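Local coordinates for protein toll (Drosophila melanogaster, PDB 4LXR) that serves as the cell-surface receptor for the cleaved cytokine Spätzle, switching on signalling for dorsal-ventral patterning of the embryo and for antifungal defence, at residues H212-A217 / H235-H240; V620-S625 / E645-N650; V719-N724 / E744-R749. All coordinates share one frame; numbering follows the deposited sequence.

Contact 1 of 3, residues H212-A217 / H235-H240; sequences HDFEGA and HDVFAH
The ring of Phe214 meets the backbone of Val237 with its edge: CD2 lies 3.3 Å from Val237 O, which sits near the ring plane, while one face of the same ring carries Asp213 CB, displaced toward the rim. The two segments are equivalent loops of successive leucine-rich repeats, LRR 3 and LRR 4, on the non-strand side of the solenoid, between strands 198-200, 222-224 and 246-248. The phenylalanines hold matching places, and Phe214 CE2 comes 4.4 Å from Phe238 CD1, too obliquely to count as a stack. The Phe238 ring is packed by its own neighbour, since Val237 CG1 stands 3.4 Å above the plane of that ring, over its centre. Val237 holds CG1 between its backbone N and carbonyl carbon (chi1 64°), which sets CG2 anti to the N, and CG2 reaches Phe214 CE2 at 4.0 Å. Val237 and both phenylalanines are buried; further along, the contact becomes more polar. There the type II turn from Phe214 to Ala217 runs past the imidazole of His240. His240 ND1 is hydrogen-bonded to Lys211 O, a link from LRR 4 back to the preceding repeat. The same nitrogen lies 3.4 Å from Glu215 CA, which is neither squarely over the ring face nor at its edge, and His240 CB comes 3.3 Å from Phe214 O.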
loop_
_atom_site.group_PDB
_atom_site.type_symbol
_atom_site.label_atom_id
_atom_site.label_comp_id
_atom_site.label_asym_id
_atom_site.label_seq_id
_atom_site.Cartn_x
_atom_site.Cartn_y
_atom_site.Cartn_z
ATOM N N HIS A 212 -0.313 42.839 25.818
ATOM C CA HIS A 212 0.304 42.963 27.133
ATOM C C HIS A 212 0.644 41.622 27.780
ATOM O O HIS A 212 1.514 41.556 28.655
ATOM C CB HIS A 212 -0.598 43.784 28.070
ATOM C CG HIS A 212 0.033 44.105 29.393
ATOM N ND1 HIS A 212 1.106 44.962 29.521
ATOM C CD2 HIS A 212 -0.259 43.680 30.646
ATOM C CE1 HIS A 212 1.443 45.054 30.795
ATOM N NE2 HIS A 212 0.631 44.287 31.499
ATOM N N ASP A 213 -0.038 40.557 27.360
ATOM C CA ASP A 213 0.193 39.232 27.922
ATOM C C ASP A 213 1.639 38.769 27.689
ATOM O O ASP A 213 2.198 37.999 28.482
ATOM C CB ASP A 213 -0.806 38.199 27.359
ATOM C CG ASP A 213 -2.197 38.296 27.996
ATOM O OD1 ASP A 213 -2.320 38.864 29.099
ATOM O OD2 ASP A 213 -3.173 37.780 27.400
ATOM N N PHE A 214 2.254 39.251 26.614
ATOM C CA PHE A 214 3.603 38.804 26.278
ATOM C C PHE A 214 4.652 39.892 26.482
ATOM O O PHE A 214 5.747 39.827 25.927
ATOM C CB PHE A 214 3.653 38.269 24.843
ATOM C CG PHE A 214 2.648 37.189 24.577
ATOM C CD1 PHE A 214 2.840 35.915 25.074
ATOM C CD2 PHE A 214 1.503 37.455 23.851
ATOM C CE1 PHE A 214 1.907 34.922 24.839
ATOM C CE2 PHE A 214 0.573 36.459 23.605
ATOM C CZ PHE A 214 0.769 35.202 24.107
ATOM N N GLU A 215 4.325 40.887 27.297
ATOM C CA GLU A 215 5.296 41.934 27.622
ATOM C C GLU A 215 6.565 41.358 28.262
ATOM O O GLU A 215 6.513 40.636 29.261
ATOM C CB GLU A 215 4.663 42.978 28.540
ATOM C CG GLU A 215 5.645 43.882 29.210
ATOM C CD GLU A 215 4.970 44.769 30.230
ATOM O OE1 GLU A 215 5.093 44.481 31.441
ATOM O OE2 GLU A 215 4.306 45.745 29.817
ATOM N N GLY A 216 7.709 41.680 27.678
ATOM C CA GLY A 216 8.966 41.162 28.185
ATOM C C GLY A 216 9.396 39.833 27.575
ATOM O O GLY A 216 10.460 39.322 27.898
ATOM N N ALA A 217 8.589 39.273 26.680
ATOM C CA ALA A 217 8.875 37.932 26.148
ATOM C C ALA A 217 9.749 37.923 24.888
ATOM O O ALA A 217 9.506 37.148 23.975
ATOM C CB ALA A 217 7.575 37.174 25.904
ATOM N N HIS A 235 -5.076 42.317 16.404
ATOM C CA HIS A 235 -4.010 42.388 15.411
ATOM C C HIS A 235 -2.606 42.543 16.009
ATOM O O HIS A 235 -1.605 42.221 15.364
ATOM C CB HIS A 235 -4.279 43.542 14.451
ATOM C CG HIS A 235 -3.902 44.887 14.998
ATOM N ND1 HIS A 235 -2.623 45.394 14.910
ATOM C CD2 HIS A 235 -4.640 45.836 15.624
ATOM C CE1 HIS A 235 -2.588 46.595 15.464
ATOM N NE2 HIS A 235 -3.798 46.884 15.908
ATOM N N ASP A 236 -2.534 43.053 17.233
ATOM C CA ASP A 236 -1.248 43.284 17.870
ATOM C C ASP A 236 -0.938 42.306 19.011
ATOM O O ASP A 236 -0.053 42.576 19.821
ATOM C CB ASP A 236 -1.151 44.748 18.368
ATOM C CG ASP A 236 -2.237 45.109 19.383
ATOM O OD1 ASP A 236 -2.990 44.216 19.826
ATOM O OD2 ASP A 236 -2.330 46.299 19.755
ATOM N N VAL A 237 -1.653 41.178 19.070
ATOM C CA VAL A 237 -1.473 40.220 20.164
ATOM C C VAL A 237 -0.033 39.729 20.323
ATOM O O VAL A 237 0.402 39.419 21.437
ATOM C CB VAL A 237 -2.407 38.981 20.039
ATOM C CG1 VAL A 237 -2.090 38.156 18.780
ATOM C CG2 VAL A 237 -2.298 38.097 21.302
ATOM N N PHE A 238 0.704 39.665 19.214
ATOM C CA PHE A 238 2.058 39.108 19.221
ATOM C C PHE A 238 3.130 40.204 19.105
ATOM O O PHE A 238 4.303 39.910 18.879
ATOM C CB PHE A 238 2.229 38.111 18.053
ATOM C CG PHE A 238 1.265 36.938 18.079
ATOM C CD1 PHE A 238 1.108 36.167 19.219
ATOM C CD2 PHE A 238 0.533 36.603 16.946
ATOM C CE1 PHE A 238 0.235 35.071 19.229
ATOM C CE2 PHE A 238 -0.357 35.523 16.949
ATOM C CZ PHE A 238 -0.508 34.761 18.094
ATOM N N ALA A 239 2.730 41.464 19.252
ATOM C CA ALA A 239 3.652 42.587 19.063
ATOM C C ALA A 239 4.955 42.490 19.850
ATOM O O ALA A 239 5.999 42.928 19.376
ATOM C CB ALA A 239 2.967 43.901 19.361
ATOM N N HIS A 240 4.900 41.934 21.054
ATOM C CA HIS A 240 6.098 41.881 21.889
ATOM C C HIS A 240 6.987 40.667 21.601
ATOM O O HIS A 240 8.133 40.622 22.032
ATOM C CB HIS A 240 5.715 41.912 23.370
ATOM C CG HIS A 240 5.234 43.249 23.832
ATOM N ND1 HIS A 240 4.198 43.401 24.727
ATOM C CD2 HIS A 240 5.657 44.498 23.531
ATOM C CE1 HIS A 240 4.000 44.687 24.955
ATOM N NE2 HIS A 240 4.871 45.374 24.239
#

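Contact 2 of 3, residues V620-S625 / E645-N650; sequences VINCHS and ELHLEN
His624 NE2 donates to Glu649 OE2 across the contact at 3.0 Å, with the acceptor in the imidazole plane but the donor 48° out of the carboxylate plane. Beside it, backbone bonds join the parallel strand segments 620-622 and 645-647, Ile621 N to Glu645 O and His647 N to Ile621 O at 2.7 Å, and a third, Cys623 N to His647 O, continues the ladder past them. The axes of these two segments diverge by only 8°, as expected for adjacent parallel rungs of a leucine-rich-repeat solenoid, here where the second N-terminal cap joins LRR 16. On the face bearing Asn622 and His647, the two side chains run side by side, and Asn622 OD1 rests 3.4 Å from His647 CB. The other face is apolar: Ile621 CG2 meets Leu646 CD1 at 4.0 Å, and beyond the strands Cys623 CB touches Leu648 CD2 at 3.5 Å.

A second shell fixes these groups. His647 is gripped at both nitrogens, NE2 by Glu645 OE2 and ND1 by the syn lone pair of Glu649 OE1 at 2.7 Å. The bend at chi2 (91°) turns Glu649 CD toward the histidines, and its two oxygens each take one imidazole. The His647 ring also stacks on His671 of the next strand, while the Cys623-Cys608 disulfide ties the cap end. With both ring nitrogens donating to carboxylates, His647 is probably protonated, and the polar row of Glu645, His647, Glu649 and His624 is thus likely to be held together by charge as well as by hydrogen bonds.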
loop_
_atom_site.group_PDB
_atom_site.type_symbol
_atom_site.label_atom_id
_atom_site.label_comp_id
_atom_site.label_asym_id
_atom_site.label_seq_id
_atom_site.Cartn_x
_atom_site.Cartn_y
_atom_site.Cartn_z
ATOM N N VAL A 620 -12.318 -29.956 -37.832
ATOM C CA VAL A 620 -13.140 -31.010 -37.269
ATOM C C VAL A 620 -14.585 -30.817 -37.691
ATOM O O VAL A 620 -15.209 -29.816 -37.342
ATOM C CB VAL A 620 -13.057 -31.002 -35.737
ATOM C CG1 VAL A 620 -13.994 -32.028 -35.144
ATOM C CG2 VAL A 620 -11.632 -31.247 -35.288
ATOM N N ILE A 621 -15.113 -31.772 -38.450
ATOM C CA ILE A 621 -16.502 -31.729 -38.883
ATOM C C ILE A 621 -17.331 -32.806 -38.197
ATOM O O ILE A 621 -17.150 -33.999 -38.455
ATOM C CB ILE A 621 -16.624 -31.904 -40.395
ATOM C CG1 ILE A 621 -15.873 -30.793 -41.120
ATOM C CG2 ILE A 621 -18.086 -31.917 -40.817
ATOM C CD1 ILE A 621 -15.824 -30.998 -42.613
ATOM N N ASN A 622 -18.231 -32.372 -37.320
ATOM C CA ASN A 622 -19.126 -33.257 -36.587
ATOM C C ASN A 622 -20.548 -33.233 -37.164
ATOM O O ASN A 622 -21.191 -32.184 -37.181
ATOM C CB ASN A 622 -19.184 -32.841 -35.112
ATOM C CG ASN A 622 -17.841 -32.936 -34.415
ATOM O OD1 ASN A 622 -17.155 -33.947 -34.505
ATOM N ND2 ASN A 622 -17.463 -31.878 -33.704
ATOM N N CYS A 623 -21.050 -34.375 -37.632
ATOM C CA CYS A 623 -22.458 -34.459 -38.036
ATOM C C CYS A 623 -23.157 -35.609 -37.327
ATOM O O CYS A 623 -22.988 -36.770 -37.694
ATOM C CB CYS A 623 -22.607 -34.637 -39.541
ATOM S SG CYS A 623 -21.637 -33.537 -40.560
ATOM N N HIS A 624 -23.956 -35.283 -36.320
ATOM C CA HIS A 624 -24.542 -36.307 -35.467
ATOM C C HIS A 624 -26.053 -36.189 -35.303
ATOM O O HIS A 624 -26.599 -36.461 -34.233
ATOM C CB HIS A 624 -23.841 -36.321 -34.114
ATOM C CG HIS A 624 -22.365 -36.525 -34.223
ATOM N ND1 HIS A 624 -21.456 -35.515 -34.002
ATOM C CD2 HIS A 624 -21.642 -37.613 -34.577
ATOM C CE1 HIS A 624 -20.234 -35.977 -34.192
ATOM N NE2 HIS A 624 -20.320 -37.249 -34.541
ATOM N N SER A 625 -26.723 -35.805 -36.382
ATOM C CA SER A 625 -28.174 -35.775 -36.398
ATOM C C SER A 625 -28.745 -37.191 -36.376
ATOM O O SER A 625 -29.908 -37.388 -36.040
ATOM C CB SER A 625 -28.678 -35.002 -37.618
ATOM O OG SER A 625 -28.115 -33.701 -37.677
ATOM N N GLU A 645 -11.031 -34.129 -39.883
ATOM C CA GLU A 645 -11.731 -35.262 -39.290
ATOM C C GLU A 645 -13.210 -35.205 -39.630
ATOM O O GLU A 645 -13.886 -34.228 -39.339
ATOM C CB GLU A 645 -11.560 -35.293 -37.772
ATOM C CG GLU A 645 -10.132 -35.222 -37.287
ATOM C CD GLU A 645 -10.033 -35.341 -35.776
ATOM O OE1 GLU A 645 -8.899 -35.363 -35.254
ATOM O OE2 GLU A 645 -11.089 -35.415 -35.110
ATOM N N LEU A 646 -13.719 -36.253 -40.253
ATOM C CA LEU A 646 -15.119 -36.254 -40.630
ATOM C C LEU A 646 -15.866 -37.200 -39.718
ATOM O O LEU A 646 -15.773 -38.412 -39.859
ATOM C CB LEU A 646 -15.277 -36.647 -42.093
ATOM C CG LEU A 646 -16.673 -36.771 -42.684
ATOM C CD1 LEU A 646 -17.496 -35.465 -42.521
ATOM C CD2 LEU A 646 -16.512 -37.135 -44.141
ATOM N N HIS A 647 -16.579 -36.631 -38.759
ATOM C CA HIS A 647 -17.305 -37.397 -37.760
ATOM C C HIS A 647 -18.762 -37.606 -38.162
ATOM O O HIS A 647 -19.572 -36.670 -38.168
ATOM C CB HIS A 647 -17.182 -36.724 -36.385
ATOM C CG HIS A 647 -15.843 -36.930 -35.739
ATOM N ND1 HIS A 647 -15.561 -38.016 -34.937
ATOM C CD2 HIS A 647 -14.704 -36.203 -35.800
ATOM C CE1 HIS A 647 -14.311 -37.940 -34.520
ATOM N NE2 HIS A 647 -13.770 -36.845 -35.024
ATOM N N LEU A 648 -19.074 -38.851 -38.518
ATOM C CA LEU A 648 -20.394 -39.214 -39.008
ATOM C C LEU A 648 -20.951 -40.398 -38.223
ATOM O O LEU A 648 -21.820 -41.123 -38.706
ATOM C CB LEU A 648 -20.339 -39.512 -40.505
ATOM C CG LEU A 648 -19.988 -38.330 -41.421
ATOM C CD1 LEU A 648 -19.765 -38.762 -42.861
ATOM C CD2 LEU A 648 -21.079 -37.268 -41.358
ATOM N N GLU A 649 -20.444 -40.576 -37.005
ATOM C CA GLU A 649 -20.880 -41.656 -36.114
ATOM C C GLU A 649 -22.387 -41.769 -35.913
ATOM O O GLU A 649 -23.103 -40.762 -35.800
ATOM C CB GLU A 649 -20.223 -41.542 -34.734
ATOM C CG GLU A 649 -18.724 -41.733 -34.718
ATOM C CD GLU A 649 -17.968 -40.427 -34.875
ATOM O OE1 GLU A 649 -16.820 -40.350 -34.381
ATOM O OE2 GLU A 649 -18.528 -39.475 -35.482
ATOM N N ASN A 650 -22.846 -43.016 -35.848
ATOM C CA ASN A 650 -24.245 -43.342 -35.564
ATOM C C ASN A 650 -25.275 -42.635 -36.444
ATOM O O ASN A 650 -26.325 -42.215 -35.974
ATOM C CB ASN A 650 -24.556 -43.162 -34.067
ATOM C CG ASN A 650 -23.685 -44.063 -33.172
ATOM O OD1 ASN A 650 -23.185 -43.631 -32.127
ATOM N ND2 ASN A 650 -23.501 -45.319 -33.588
#

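Contact 3 of 3, residues V719-N724 / E744-R749; sequences VKLSGN and ERIGDR
Asp748 receives the backbone of Leu721 and Ser722 in its carboxylate, and this is the tight end of the contact. Leu721 N approaches the syn lone pair of OD1 at 3.0 Å with a nearly straight N-H...O angle of 171°; its second bond, to OD2, is weak. Ser722 brings two donors to OD2 from the same face of the carboxylate plane: its N at 2.9 Å and its hydroxyl OG at 2.6 Å. Ser722 chi1 (68°) puts OG between its backbone N and carbonyl carbon, on the side where OD2 lies, and Asp748 CG takes the equivalent place on its own backbone (chi1 60°). The aspartate projects from the type I turn between Ile746 and Arg749, in the second C-terminal cap that closes the leucine-rich-repeat solenoid, and meets the chain just beyond the last strand of the sheet, 718-720.

At the strand itself, Val719 N donates to Arg745 O at 2.7 Å, and Ile746 CA makes a CA-H...O contact to Val719 O. The buried side is filled by Leu721 CD1, 4.1 Å from Ile746 CG2, with Phe738 and Thr739 of helix 733-740 packing on Ile746. The solvent side is looser: the extended Lys720 chain leads away, leaving its NZ 6.9 Å from Asp748 OD2, and exposed Gly747 adds little. An alanine in place of Asp748 would probably leave Leu721 N, Ser722 N and Ser722 OG without this acceptor and loosen the hold of the turn on the strand end. Three neutral donors gathered on one carboxylate would be expected to stabilise its negative charge and so tie the turn to the strand end through one side chain.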
loop_
_atom_site.group_PDB
_atom_site.type_symbol
_atom_site.label_atom_id
_atom_site.label_comp_id
_atom_site.label_asym_id
_atom_site.label_seq_id
_atom_site.Cartn_x
_atom_site.Cartn_y
_atom_site.Cartn_z
ATOM N N VAL A 719 -7.198 -48.698 -38.834
ATOM C CA VAL A 719 -8.531 -49.220 -39.159
ATOM C C VAL A 719 -9.311 -49.827 -37.983
ATOM O O VAL A 719 -8.749 -50.522 -37.136
ATOM C CB VAL A 719 -8.458 -50.353 -40.216
ATOM C CG1 VAL A 719 -9.696 -50.330 -41.087
ATOM C CG2 VAL A 719 -7.207 -50.241 -41.056
ATOM N N LYS A 720 -10.623 -49.630 -37.973
ATOM C CA LYS A 720 -11.479 -50.395 -37.069
ATOM C C LYS A 720 -12.503 -51.202 -37.864
ATOM O O LYS A 720 -13.153 -50.678 -38.772
ATOM C CB LYS A 720 -12.148 -49.491 -36.033
ATOM C CG LYS A 720 -11.145 -48.811 -35.090
ATOM C CD LYS A 720 -11.841 -48.088 -33.953
ATOM C CE LYS A 720 -10.877 -47.132 -33.246
ATOM N NZ LYS A 720 -11.567 -46.159 -32.344
ATOM N N LEU A 721 -12.636 -52.483 -37.530
ATOM C CA LEU A 721 -13.383 -53.404 -38.379
ATOM C C LEU A 721 -14.438 -54.265 -37.680
ATOM O O LEU A 721 -15.147 -55.028 -38.353
ATOM C CB LEU A 721 -12.414 -54.313 -39.136
ATOM C CG LEU A 721 -11.428 -53.642 -40.082
ATOM C CD1 LEU A 721 -10.362 -54.650 -40.527
ATOM C CD2 LEU A 721 -12.187 -53.065 -41.276
ATOM N N SER A 722 -14.554 -54.150 -36.357
ATOM C CA SER A 722 -15.471 -55.008 -35.601
ATOM C C SER A 722 -16.910 -54.535 -35.743
ATOM O O SER A 722 -17.166 -53.443 -36.243
ATOM C CB SER A 722 -15.079 -55.093 -34.121
ATOM O OG SER A 722 -15.268 -53.851 -33.453
ATOM N N GLY A 723 -17.848 -55.365 -35.301
ATOM C CA GLY A 723 -19.256 -55.044 -35.410
ATOM C C GLY A 723 -19.808 -55.191 -36.818
ATOM O O GLY A 723 -20.906 -54.730 -37.106
ATOM N N ASN A 724 -19.054 -55.833 -37.703
ATOM C CA ASN A 724 -19.535 -56.080 -39.058
ATOM C C ASN A 724 -19.853 -57.557 -39.293
ATOM O O ASN A 724 -19.172 -58.432 -38.765
ATOM C CB ASN A 724 -18.518 -55.587 -40.091
ATOM C CG ASN A 724 -18.495 -54.073 -40.209
ATOM O OD1 ASN A 724 -19.332 -53.486 -40.888
ATOM N ND2 ASN A 724 -17.530 -53.437 -39.551
ATOM N N GLU A 744 -0.928 -53.952 -35.491
ATOM C CA GLU A 744 -0.776 -52.516 -35.186
ATOM C C GLU A 744 -1.896 -51.611 -35.723
ATOM O O GLU A 744 -2.290 -50.671 -35.053
ATOM C CB GLU A 744 0.578 -51.978 -35.680
ATOM C CG GLU A 744 1.793 -52.635 -35.051
ATOM C CD GLU A 744 2.283 -53.856 -35.835
ATOM O OE1 GLU A 744 1.540 -54.359 -36.702
ATOM O OE2 GLU A 744 3.416 -54.309 -35.584
ATOM N N ARG A 745 -2.396 -51.882 -36.924
ATOM C CA ARG A 745 -3.394 -51.020 -37.542
ATOM C C ARG A 745 -4.843 -51.318 -37.151
ATOM O O ARG A 745 -5.737 -50.544 -37.490
ATOM C CB ARG A 745 -3.316 -51.109 -39.068
ATOM C CG ARG A 745 -1.958 -50.887 -39.656
ATOM C CD ARG A 745 -1.990 -51.200 -41.136
ATOM N NE ARG A 745 -0.656 -51.177 -41.718
ATOM C CZ ARG A 745 0.025 -50.065 -41.957
ATOM N NH1 ARG A 745 -0.507 -48.893 -41.660
ATOM N NH2 ARG A 745 1.238 -50.124 -42.487
ATOM N N ILE A 746 -5.099 -52.452 -36.505
ATOM C CA ILE A 746 -6.485 -52.848 -36.250
ATOM C C ILE A 746 -6.723 -53.033 -34.762
ATOM O O ILE A 746 -6.543 -54.133 -34.223
ATOM C CB ILE A 746 -6.871 -54.166 -36.976
ATOM C CG1 ILE A 746 -6.426 -54.164 -38.433
ATOM C CG2 ILE A 746 -8.381 -54.387 -36.931
ATOM C CD1 ILE A 746 -6.590 -55.534 -39.085
ATOM N N GLY A 747 -7.130 -51.957 -34.105
ATOM C CA GLY A 747 -7.271 -51.937 -32.660
ATOM C C GLY A 747 -8.272 -52.949 -32.151
ATOM O O GLY A 747 -8.061 -53.548 -31.098
ATOM N N ASP A 748 -9.347 -53.162 -32.908
ATOM C CA ASP A 748 -10.411 -54.079 -32.488
ATOM C C ASP A 748 -10.357 -55.415 -33.230
ATOM O O ASP A 748 -11.382 -56.032 -33.505
ATOM C CB ASP A 748 -11.793 -53.424 -32.646
ATOM C CG ASP A 748 -12.099 -53.027 -34.090
ATOM O OD1 ASP A 748 -11.223 -53.208 -34.966
ATOM O OD2 ASP A 748 -13.215 -52.519 -34.343
ATOM N N ARG A 749 -9.150 -55.866 -33.542
ATOM C CA ARG A 749 -8.971 -57.116 -34.268
ATOM C C ARG A 749 -9.633 -58.294 -33.558
ATOM O O ARG A 749 -10.264 -59.121 -34.194
ATOM C CB ARG A 749 -7.491 -57.412 -34.468
ATOM C CG ARG A 749 -7.260 -58.620 -35.319
ATOM C CD ARG A 749 -5.807 -58.802 -35.624
ATOM N NE ARG A 749 -5.027 -59.100 -34.434
ATOM C CZ ARG A 749 -3.775 -59.527 -34.470
ATOM N NH1 ARG A 749 -3.163 -59.710 -35.650
ATOM N NH2 ARG A 749 -3.142 -59.786 -33.334
#

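How the contacts relate
All three contacts join neighbouring turns or a cap of the leucine-rich-repeat ectodomain, but at different places. Contact 1 is mainly buried and joins loops away from the strands in the long first solenoid; contacts 2 and 3 are partly buried and reach the same seven-stranded sheet, contact 2 toward its N-terminal cap and contact 3 at one of its two edge strands. Their centres are about 19 Å apart, whereas the centre of contact 1 is about 101 Å from that of contact 2, on the opposite side of the chain's centre. Chemistry follows place: phenylalanine and valine packing with a partly exposed histidine lying on a turn in contact 1, regular strand pairing with a histidine-carboxylate network in contact 2, and one carboxylate capturing backbone donors in contact 3.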